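Long-range contacts in transcriptional regulator (GntR family) (Enterococcus faecalis, PDB 3DDV), which probably regulates transcription as a GntR-family regulator whose UTRA domain is expected to sense a small-molecule effector: residues B[20-25]-B[127-132]; B[8-13]-B[35-40]. All coordinates share one frame; numbering follows the deposited sequence.

Interaction 1. Residues B[20-25]-B[127-132]; sequences SSEMEK and FEYVRT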
ATOM      1  N   SER B  20      15.775  -0.046 -28.912  1.00 48.97           N
ATOM      2  CA  SER B  20      15.412  -1.219 -28.108  1.00 49.63           C
ATOM      3  C   SER B  20      14.034  -1.133 -27.451  1.00 49.91           C
ATOM      4  O   SER B  20      13.217  -2.071 -27.516  1.00 49.90           O
ATOM      5  CB  SER B  20      16.447  -1.424 -27.007  1.00 49.72           C
ATOM      6  OG  SER B  20      17.739  -1.276 -27.570  1.00 53.35           O
ATOM      7  N   SER B  21      13.778  -0.027 -26.769  1.00 49.95           N
ATOM      8  CA  SER B  21      12.522   0.056 -26.063  1.00 49.61           C
ATOM      9  C   SER B  21      11.408   0.066 -27.119  1.00 49.66           C
ATOM     10  O   SER B  21      10.333  -0.496 -26.904  1.00 49.35           O
ATOM     11  CB  SER B  21      12.477   1.246 -25.107  1.00 49.01           C
ATOM     12  OG  SER B  21      12.076   2.389 -25.755  1.00 49.97           O
ATOM     13  N   GLU B  22      11.686   0.645 -28.284  1.00 49.14           N
ATOM     14  CA  GLU B  22      10.668   0.668 -29.297  1.00 49.16           C
ATOM     15  C   GLU B  22      10.439  -0.746 -29.825  1.00 49.40           C
ATOM     16  O   GLU B  22       9.319  -1.127 -30.095  1.00 49.08           O
ATOM     17  CB  GLU B  22      11.016   1.675 -30.400  1.00 49.18           C
ATOM     18  CG  GLU B  22      10.880   3.118 -29.924  1.00 48.36           C
ATOM     19  CD  GLU B  22      11.322   4.157 -30.950  1.00 47.87           C
ATOM     20  OE1 GLU B  22      12.129   3.831 -31.832  1.00 48.49           O
ATOM     21  OE2 GLU B  22      10.860   5.311 -30.867  1.00 43.16           O
ATOM     22  N   MET B  23      11.495  -1.537 -29.965  1.00 50.38           N
ATOM     23  CA  MET B  23      11.354  -2.920 -30.449  1.00 50.41           C
ATOM     24  C   MET B  23      10.509  -3.720 -29.465  1.00 51.76           C
ATOM     25  O   MET B  23       9.572  -4.416 -29.831  1.00 51.94           O
ATOM     26  CB  MET B  23      12.720  -3.575 -30.584  1.00 50.70           C
ATOM     27  CG  MET B  23      13.529  -3.023 -31.744  1.00 51.45           C
ATOM     28  SD  MET B  23      15.172  -3.752 -31.880  1.00 48.27           S
ATOM     29  CE  MET B  23      14.660  -5.471 -31.901  1.00 45.34           C
ATOM     30  N   GLU B  24      10.856  -3.584 -28.203  1.00 53.13           N
ATOM     31  CA  GLU B  24      10.224  -4.318 -27.147  1.00 53.62           C
ATOM     32  C   GLU B  24       8.699  -3.992 -27.044  1.00 53.63           C
ATOM     33  O   GLU B  24       7.866  -4.902 -27.120  1.00 53.82           O
ATOM     34  CB  GLU B  24      11.009  -4.002 -25.854  1.00 54.72           C
ATOM     35  CG  GLU B  24      10.796  -4.933 -24.661  1.00 56.70           C
ATOM     36  CD  GLU B  24      10.085  -4.283 -23.491  1.00 64.20           C
ATOM     37  OE1 GLU B  24       9.525  -3.174 -23.641  1.00 69.18           O
ATOM     38  OE2 GLU B  24      10.089  -4.893 -22.401  1.00 70.36           O
ATOM     39  N   LYS B  25       8.353  -2.708 -26.915  1.00 52.64           N
ATOM     40  CA  LYS B  25       6.961  -2.284 -26.738  1.00 52.19           C
ATOM     41  C   LYS B  25       6.103  -2.456 -27.989  1.00 51.74           C
ATOM     42  O   LYS B  25       4.906  -2.661 -27.895  1.00 51.11           O
ATOM     43  CB  LYS B  25       6.864  -0.797 -26.389  1.00 52.35           C
ATOM     44  CG  LYS B  25       7.717  -0.321 -25.261  1.00 54.27           C
ATOM     45  CD  LYS B  25       7.186  -0.696 -23.893  1.00 54.98           C
ATOM     46  CE  LYS B  25       8.131  -0.151 -22.843  1.00 55.23           C
ATOM     47  NZ  LYS B  25       7.800  -0.684 -21.495  1.00 58.74           N
ATOM     48  N   PHE B 127       0.239  -0.945 -31.753  1.00 50.79           N
ATOM     49  CA  PHE B 127       0.281   0.006 -32.819  1.00 49.66           C
ATOM     50  C   PHE B 127       0.772   1.381 -32.402  1.00 49.26           C
ATOM     51  O   PHE B 127       0.820   2.281 -33.218  1.00 50.61           O
ATOM     52  CB  PHE B 127      -1.080   0.058 -33.514  1.00 49.45           C
ATOM     53  CG  PHE B 127      -2.143   0.718 -32.721  1.00 49.09           C
ATOM     54  CD1 PHE B 127      -2.311   2.092 -32.782  1.00 49.51           C
ATOM     55  CD2 PHE B 127      -3.010  -0.029 -31.934  1.00 48.80           C
ATOM     56  CE1 PHE B 127      -3.314   2.719 -32.049  1.00 50.25           C
ATOM     57  CE2 PHE B 127      -4.005   0.583 -31.200  1.00 49.82           C
ATOM     58  CZ  PHE B 127      -4.168   1.966 -31.242  1.00 49.75           C
ATOM     59  N   GLU B 128       1.203   1.545 -31.173  1.00 48.37           N
ATOM     60  CA  GLU B 128       1.488   2.862 -30.675  1.00 48.59           C
ATOM     61  C   GLU B 128       2.384   2.731 -29.450  1.00 48.49           C
ATOM     62  O   GLU B 128       2.104   1.907 -28.567  1.00 48.17           O
ATOM     63  CB  GLU B 128       0.167   3.461 -30.252  1.00 48.53           C
ATOM     64  CG  GLU B 128       0.066   4.871 -30.499  1.00 50.32           C
ATOM     65  CD  GLU B 128      -1.243   5.528 -29.968  1.00 50.97           C
ATOM     66  OE1 GLU B 128      -1.885   5.052 -28.952  1.00 48.10           O
ATOM     67  OE2 GLU B 128      -1.556   6.595 -30.585  1.00 55.33           O
ATOM     68  N   TYR B 129       3.452   3.514 -29.369  1.00 47.88           N
ATOM     69  CA  TYR B 129       4.181   3.646 -28.108  1.00 47.72           C
ATOM     70  C   TYR B 129       4.325   5.127 -27.866  1.00 47.18           C
ATOM     71  O   TYR B 129       4.994   5.821 -28.593  1.00 47.44           O
ATOM     72  CB  TYR B 129       5.548   2.985 -28.221  1.00 47.75           C
ATOM     73  CG  TYR B 129       6.420   3.185 -27.019  1.00 47.52           C
ATOM     74  CD1 TYR B 129       5.885   3.211 -25.756  1.00 46.95           C
ATOM     75  CD2 TYR B 129       7.790   3.306 -27.144  1.00 46.25           C
ATOM     76  CE1 TYR B 129       6.679   3.378 -24.645  1.00 46.77           C
ATOM     77  CE2 TYR B 129       8.602   3.446 -26.018  1.00 46.54           C
ATOM     78  CZ  TYR B 129       8.022   3.495 -24.775  1.00 47.90           C
ATOM     79  OH  TYR B 129       8.779   3.672 -23.645  1.00 49.08           O
ATOM     80  N   VAL B 130       3.654   5.637 -26.872  1.00 47.14           N
ATOM     81  CA  VAL B 130       3.476   7.082 -26.775  1.00 46.73           C
ATOM     82  C   VAL B 130       3.988   7.522 -25.433  1.00 47.65           C
ATOM     83  O   VAL B 130       3.748   6.865 -24.412  1.00 48.37           O
ATOM     84  CB  VAL B 130       1.977   7.501 -27.007  1.00 46.73           C
ATOM     85  CG1 VAL B 130       1.822   9.018 -27.028  1.00 42.42           C
ATOM     86  CG2 VAL B 130       1.463   6.871 -28.315  1.00 43.30           C
ATOM     87  N   ARG B 131       4.764   8.588 -25.430  1.00 48.01           N
ATOM     88  CA  ARG B 131       5.462   8.971 -24.209  1.00 48.71           C
ATOM     89  C   ARG B 131       5.250  10.457 -24.107  1.00 48.75           C
ATOM     90  O   ARG B 131       5.740  11.237 -24.957  1.00 48.68           O
ATOM     91  CB  ARG B 131       6.932   8.635 -24.314  1.00 48.30           C
ATOM     92  CG  ARG B 131       7.176   7.148 -24.585  1.00 50.13           C
ATOM     93  CD  ARG B 131       8.353   6.916 -25.495  1.00 49.77           C
ATOM     94  NE  ARG B 131       7.930   6.795 -26.866  1.00 50.32           N
ATOM     95  CZ  ARG B 131       8.766   6.638 -27.889  1.00 49.41           C
ATOM     96  NH1 ARG B 131      10.066   6.633 -27.733  1.00 49.10           N
ATOM     97  NH2 ARG B 131       8.294   6.523 -29.097  1.00 51.37           N
ATOM     98  N   THR B 132       4.464  10.827 -23.109  1.00 48.37           N
ATOM     99  CA  THR B 132       4.023  12.164 -22.985  1.00 48.79           C
ATOM    100  C   THR B 132       4.507  12.775 -21.697  1.00 49.47           C
ATOM    101  O   THR B 132       4.523  12.140 -20.659  1.00 49.43           O
ATOM    102  CB  THR B 132       2.560  12.195 -23.012  1.00 48.55           C
ATOM    103  OG1 THR B 132       2.129  11.679 -24.259  1.00 47.19           O
ATOM    104  CG2 THR B 132       2.089  13.609 -22.844  1.00 49.57           C
TER
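Lys25 lies over the ring of Tyr129 where helix 20-25 packs on strand 127-132. This is helix-on-sheet packing in the UTRA domain, whose fold resembles that of chorismate lyase. The strand belongs to the interior of the antiparallel sheet. The two axes come within 9.1 Å, and their directions differ by 135°.

The packing centres on Tyr129. Lys25 CG stands over the middle of the ring, 3.7 Å from its centroid and 6° off the normal, in a CH-pi contact. The lysine chain bends at chi2 (-76°), which places CD over the same face, above CE1. CE then continues toward the phenol oxygen. The opposite ring face is covered from within the strand by Arg131 NE, offset toward the rim. Glu22 CG meets the ring edge at CD2. Ser21 OG approaches Tyr129 CE2 obliquely at 3.6 Å. Val118 of strand 111-121 also touches both Lys25 and Tyr129.

The polar part is a buried salt bridge between Glu22 and Arg131. The carboxylate stands steeply to the guanidinium plane, and only one of its oxygens meets the arginine. The stronger hydrogen bond of that oxygen, OE2, is to Ser54 OG. The other, OE1, is bonded to Ser19 N. Arg131 NH2 also makes a weak bond to the carbonyl of Tyr129. A bound magnesium ion lies about 3 Å from the nearest side-chain atom of Ser21. Across the contact, Glu22 OE2 sits at the guanidinium edge, 3.3 Å from Arg131 NH2 and 3.5 Å from Arg131 NH1, with both bonds weak.

Interaction 2. Residues B[8-13]-B[35-40]; sequences SRTVSY and LRMERI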
ATOM      1  N   SER B   8      -1.892  22.514 -31.921  1.00 67.10           N
ATOM      2  CA  SER B   8      -0.824  21.543 -31.736  1.00 66.00           C
ATOM      3  C   SER B   8       0.243  21.804 -32.778  1.00 65.24           C
ATOM      4  O   SER B   8      -0.055  22.250 -33.858  1.00 65.20           O
ATOM      5  CB  SER B   8      -1.385  20.116 -31.886  1.00 66.59           C
ATOM      6  OG  SER B   8      -0.380  19.136 -32.182  1.00 67.49           O
ATOM      7  N   ARG B   9       1.485  21.481 -32.460  1.00 64.59           N
ATOM      8  CA  ARG B   9       2.622  21.760 -33.330  1.00 63.46           C
ATOM      9  C   ARG B   9       3.528  20.513 -33.457  1.00 61.94           C
ATOM     10  O   ARG B   9       4.099  20.040 -32.462  1.00 62.08           O
ATOM     11  CB  ARG B   9       3.392  22.943 -32.714  1.00 63.59           C
ATOM     12  CG  ARG B   9       4.590  23.450 -33.510  1.00 64.77           C
ATOM     13  CD  ARG B   9       5.676  24.062 -32.616  1.00 66.10           C
ATOM     14  NE  ARG B   9       6.996  23.691 -33.137  1.00 69.18           N
ATOM     15  CZ  ARG B   9       8.145  23.729 -32.461  1.00 70.75           C
ATOM     16  NH1 ARG B   9       8.194  24.134 -31.197  1.00 72.26           N
ATOM     17  NH2 ARG B   9       9.273  23.353 -33.060  1.00 71.12           N
ATOM     18  N   THR B  10       3.672  19.979 -34.665  1.00 60.07           N
ATOM     19  CA  THR B  10       4.624  18.892 -34.881  1.00 58.73           C
ATOM     20  C   THR B  10       6.049  19.406 -34.903  1.00 57.08           C
ATOM     21  O   THR B  10       6.457  20.007 -35.843  1.00 57.73           O
ATOM     22  CB  THR B  10       4.383  18.155 -36.189  1.00 58.55           C
ATOM     23  OG1 THR B  10       3.002  17.854 -36.328  1.00 58.12           O
ATOM     24  CG2 THR B  10       5.116  16.870 -36.184  1.00 59.32           C
ATOM     25  N   VAL B  11       6.797  19.143 -33.855  1.00 55.72           N
ATOM     26  CA  VAL B  11       8.223  19.439 -33.769  1.00 54.80           C
ATOM     27  C   VAL B  11       9.152  18.553 -34.636  1.00 54.04           C
ATOM     28  O   VAL B  11      10.196  19.004 -35.084  1.00 54.13           O
ATOM     29  CB  VAL B  11       8.654  19.247 -32.316  1.00 54.58           C
ATOM     30  CG1 VAL B  11      10.198  19.169 -32.167  1.00 53.03           C
ATOM     31  CG2 VAL B  11       8.026  20.328 -31.473  1.00 55.59           C
ATOM     32  N   SER B  12       8.843  17.270 -34.789  1.00 52.92           N
ATOM     33  CA  SER B  12       9.562  16.449 -35.759  1.00 51.89           C
ATOM     34  C   SER B  12       8.741  15.253 -36.233  1.00 49.85           C
ATOM     35  O   SER B  12       7.735  14.894 -35.636  1.00 48.66           O
ATOM     36  CB  SER B  12      10.898  15.983 -35.212  1.00 51.67           C
ATOM     37  OG  SER B  12      10.667  15.142 -34.139  1.00 52.50           O
ATOM     38  N   TYR B  13       9.191  14.642 -37.318  1.00 47.92           N
ATOM     39  CA  TYR B  13       8.383  13.666 -37.989  1.00 47.09           C
ATOM     40  C   TYR B  13       9.243  12.958 -39.023  1.00 46.32           C
ATOM     41  O   TYR B  13       9.626  13.534 -40.012  1.00 46.29           O
ATOM     42  CB  TYR B  13       7.206  14.380 -38.658  1.00 47.17           C
ATOM     43  CG  TYR B  13       6.146  13.489 -39.225  1.00 46.90           C
ATOM     44  CD1 TYR B  13       5.092  13.063 -38.454  1.00 46.52           C
ATOM     45  CD2 TYR B  13       6.183  13.093 -40.526  1.00 46.54           C
ATOM     46  CE1 TYR B  13       4.103  12.252 -38.971  1.00 46.47           C
ATOM     47  CE2 TYR B  13       5.190  12.293 -41.064  1.00 48.07           C
ATOM     48  CZ  TYR B  13       4.153  11.873 -40.272  1.00 47.95           C
ATOM     49  OH  TYR B  13       3.164  11.083 -40.804  1.00 48.26           O
ATOM     50  N   LEU B  35       7.409   5.055 -37.512  1.00 46.28           N
ATOM     51  CA  LEU B  35       7.242   6.479 -37.730  1.00 46.29           C
ATOM     52  C   LEU B  35       7.403   7.114 -36.378  1.00 46.83           C
ATOM     53  O   LEU B  35       6.785   6.692 -35.424  1.00 46.30           O
ATOM     54  CB  LEU B  35       5.849   6.788 -38.261  1.00 46.24           C
ATOM     55  CG  LEU B  35       5.606   8.267 -38.547  1.00 46.30           C
ATOM     56  CD1 LEU B  35       6.579   8.725 -39.674  1.00 43.82           C
ATOM     57  CD2 LEU B  35       4.149   8.534 -38.927  1.00 45.71           C
ATOM     58  N   ARG B  36       8.249   8.113 -36.279  1.00 47.99           N
ATOM     59  CA  ARG B  36       8.481   8.702 -34.999  1.00 49.43           C
ATOM     60  C   ARG B  36       8.134  10.122 -35.117  1.00 49.82           C
ATOM     61  O   ARG B  36       8.610  10.796 -36.031  1.00 50.82           O
ATOM     62  CB  ARG B  36       9.932   8.617 -34.665  1.00 50.62           C
ATOM     63  CG  ARG B  36      10.157   8.724 -33.195  1.00 53.89           C
ATOM     64  CD  ARG B  36      11.259   9.669 -32.846  1.00 59.18           C
ATOM     65  NE  ARG B  36      11.773   9.255 -31.581  1.00 60.92           N
ATOM     66  CZ  ARG B  36      12.560   8.198 -31.412  1.00 66.27           C
ATOM     67  NH1 ARG B  36      12.987   7.455 -32.476  1.00 67.71           N
ATOM     68  NH2 ARG B  36      12.949   7.893 -30.156  1.00 67.71           N
ATOM     69  N   MET B  37       7.263  10.578 -34.242  1.00 50.15           N
ATOM     70  CA  MET B  37       6.776  11.956 -34.295  1.00 50.53           C
ATOM     71  C   MET B  37       6.703  12.567 -32.910  1.00 50.57           C
ATOM     72  O   MET B  37       6.448  11.881 -31.907  1.00 49.67           O
ATOM     73  CB  MET B  37       5.458  12.064 -35.048  1.00 50.08           C
ATOM     74  CG  MET B  37       4.204  11.530 -34.401  1.00 51.20           C
ATOM     75  SD  MET B  37       2.723  12.169 -35.250  1.00 51.62           S
ATOM     76  CE  MET B  37       2.602  13.830 -34.564  1.00 49.85           C
ATOM     77  N   GLU B  38       7.054  13.844 -32.864  1.00 51.66           N
ATOM     78  CA  GLU B  38       7.158  14.607 -31.629  1.00 52.46           C
ATOM     79  C   GLU B  38       6.256  15.786 -31.777  1.00 53.53           C
ATOM     80  O   GLU B  38       6.227  16.393 -32.848  1.00 53.65           O
ATOM     81  CB  GLU B  38       8.555  15.141 -31.457  1.00 52.43           C
ATOM     82  CG  GLU B  38       9.495  14.107 -30.989  1.00 54.18           C
ATOM     83  CD  GLU B  38      10.920  14.551 -30.973  1.00 54.07           C
ATOM     84  OE1 GLU B  38      11.225  15.735 -31.251  1.00 55.92           O
ATOM     85  OE2 GLU B  38      11.735  13.675 -30.690  1.00 57.93           O
ATOM     86  N   ARG B  39       5.581  16.160 -30.705  1.00 54.36           N
ATOM     87  CA  ARG B  39       4.479  17.082 -30.826  1.00 56.22           C
ATOM     88  C   ARG B  39       4.254  17.843 -29.513  1.00 55.31           C
ATOM     89  O   ARG B  39       4.315  17.252 -28.454  1.00 54.64           O
ATOM     90  CB  ARG B  39       3.280  16.222 -31.191  1.00 56.60           C
ATOM     91  CG  ARG B  39       2.006  16.921 -31.461  1.00 59.42           C
ATOM     92  CD  ARG B  39       0.809  16.252 -30.704  1.00 61.15           C
ATOM     93  NE  ARG B  39       0.431  14.934 -31.241  1.00 64.98           N
ATOM     94  CZ  ARG B  39      -0.324  14.740 -32.330  1.00 66.66           C
ATOM     95  NH1 ARG B  39      -0.802  15.764 -33.043  1.00 63.65           N
ATOM     96  NH2 ARG B  39      -0.593  13.491 -32.710  1.00 68.83           N
ATOM     97  N   ILE B  40       4.058  19.158 -29.600  1.00 55.53           N
ATOM     98  CA  ILE B  40       3.616  20.007 -28.465  1.00 55.67           C
ATOM     99  C   ILE B  40       2.137  20.400 -28.655  1.00 55.60           C
ATOM    100  O   ILE B  40       1.737  20.757 -29.741  1.00 54.08           O
ATOM    101  CB  ILE B  40       4.471  21.294 -28.354  1.00 55.53           C
ATOM    102  CG1 ILE B  40       5.962  20.952 -28.438  1.00 54.13           C
ATOM    103  CG2 ILE B  40       4.179  21.996 -27.071  1.00 55.36           C
ATOM    104  CD1 ILE B  40       6.876  22.117 -28.382  1.00 53.68           C
TER
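Tyr13 has CG anti to its backbone N (chi1 -171°), and its ring reaches Leu35 and Met37. For Met37, chi1 (72°) sets CG between the backbone N and carbonyl carbon, and chi2 (164°) then carries SD out to the edge of that ring. Met37 SD lies in the ring plane, 5.1 Å from the Tyr13 centroid, a Met-aromatic contact. Leu35 CD1 sits over one face, offset toward the rim, in a CH-pi contact. Met37 CB packs against Tyr13 CD1 at 3.6 Å. Ile68 of helix 65-70 also touches Tyr13.

Arg39 shares this sheet face with Tyr13 and Met37. Met37 CE lies over the centre of its guanidinium, and Ser8 OG is at its edge. The polar partners of Arg39 are Thr69 O and, in a salt bridge, Glu51.

The other face carries Arg9, Ser12, Glu38 and Ile40. Ser12 OG gives a weak hydrogen bond to Glu38 OE1 at 3.0 Å. Val11 CG2 packs on Ile40 CG1 at 3.7 Å and also covers the centre of one face of the Arg9 guanidinium. Tyr103 of helix 98-104 touches both Val11 and Ile40.

The backbones pair antiparallel. Arg9 N bonds to Ile40 O at 2.8 Å, and Ile40 N returns the bond to Arg9 O at 3.0 Å. Glu38 N bonds to Ser12 O. Glu38 O receives weak bonds from both Val11 N and Ser12 N. Val11 and Ser12 thus both face Glu38, and the register shifts by one between Thr10 and Ser12: a classic beta bulge in strand 8-16, which lies at the edge of the UTRA sheet within this chain.

Overall arrangement
Both interactions reach the same antiparallel sheet. Interaction 1 sets a helix against the interior strand 126-135 and is the more buried. Interaction 2 pairs strand 8-16, one of the two outermost within the chain, with its neighbour 34-43 and is partly exposed. Chemistry follows place. Interaction 1 rests on side chains alone, with an aromatic ring between two side chains and a buried ion pair. Interaction 2 is built on backbone hydrogen bonds, with side chains packing on both faces. Helix 20-26 lies between the two strands of interaction 2 in sequence. The contacts also meet in space: Glu22 makes a long, weak ion pair with Arg36, which lies close to Arg131.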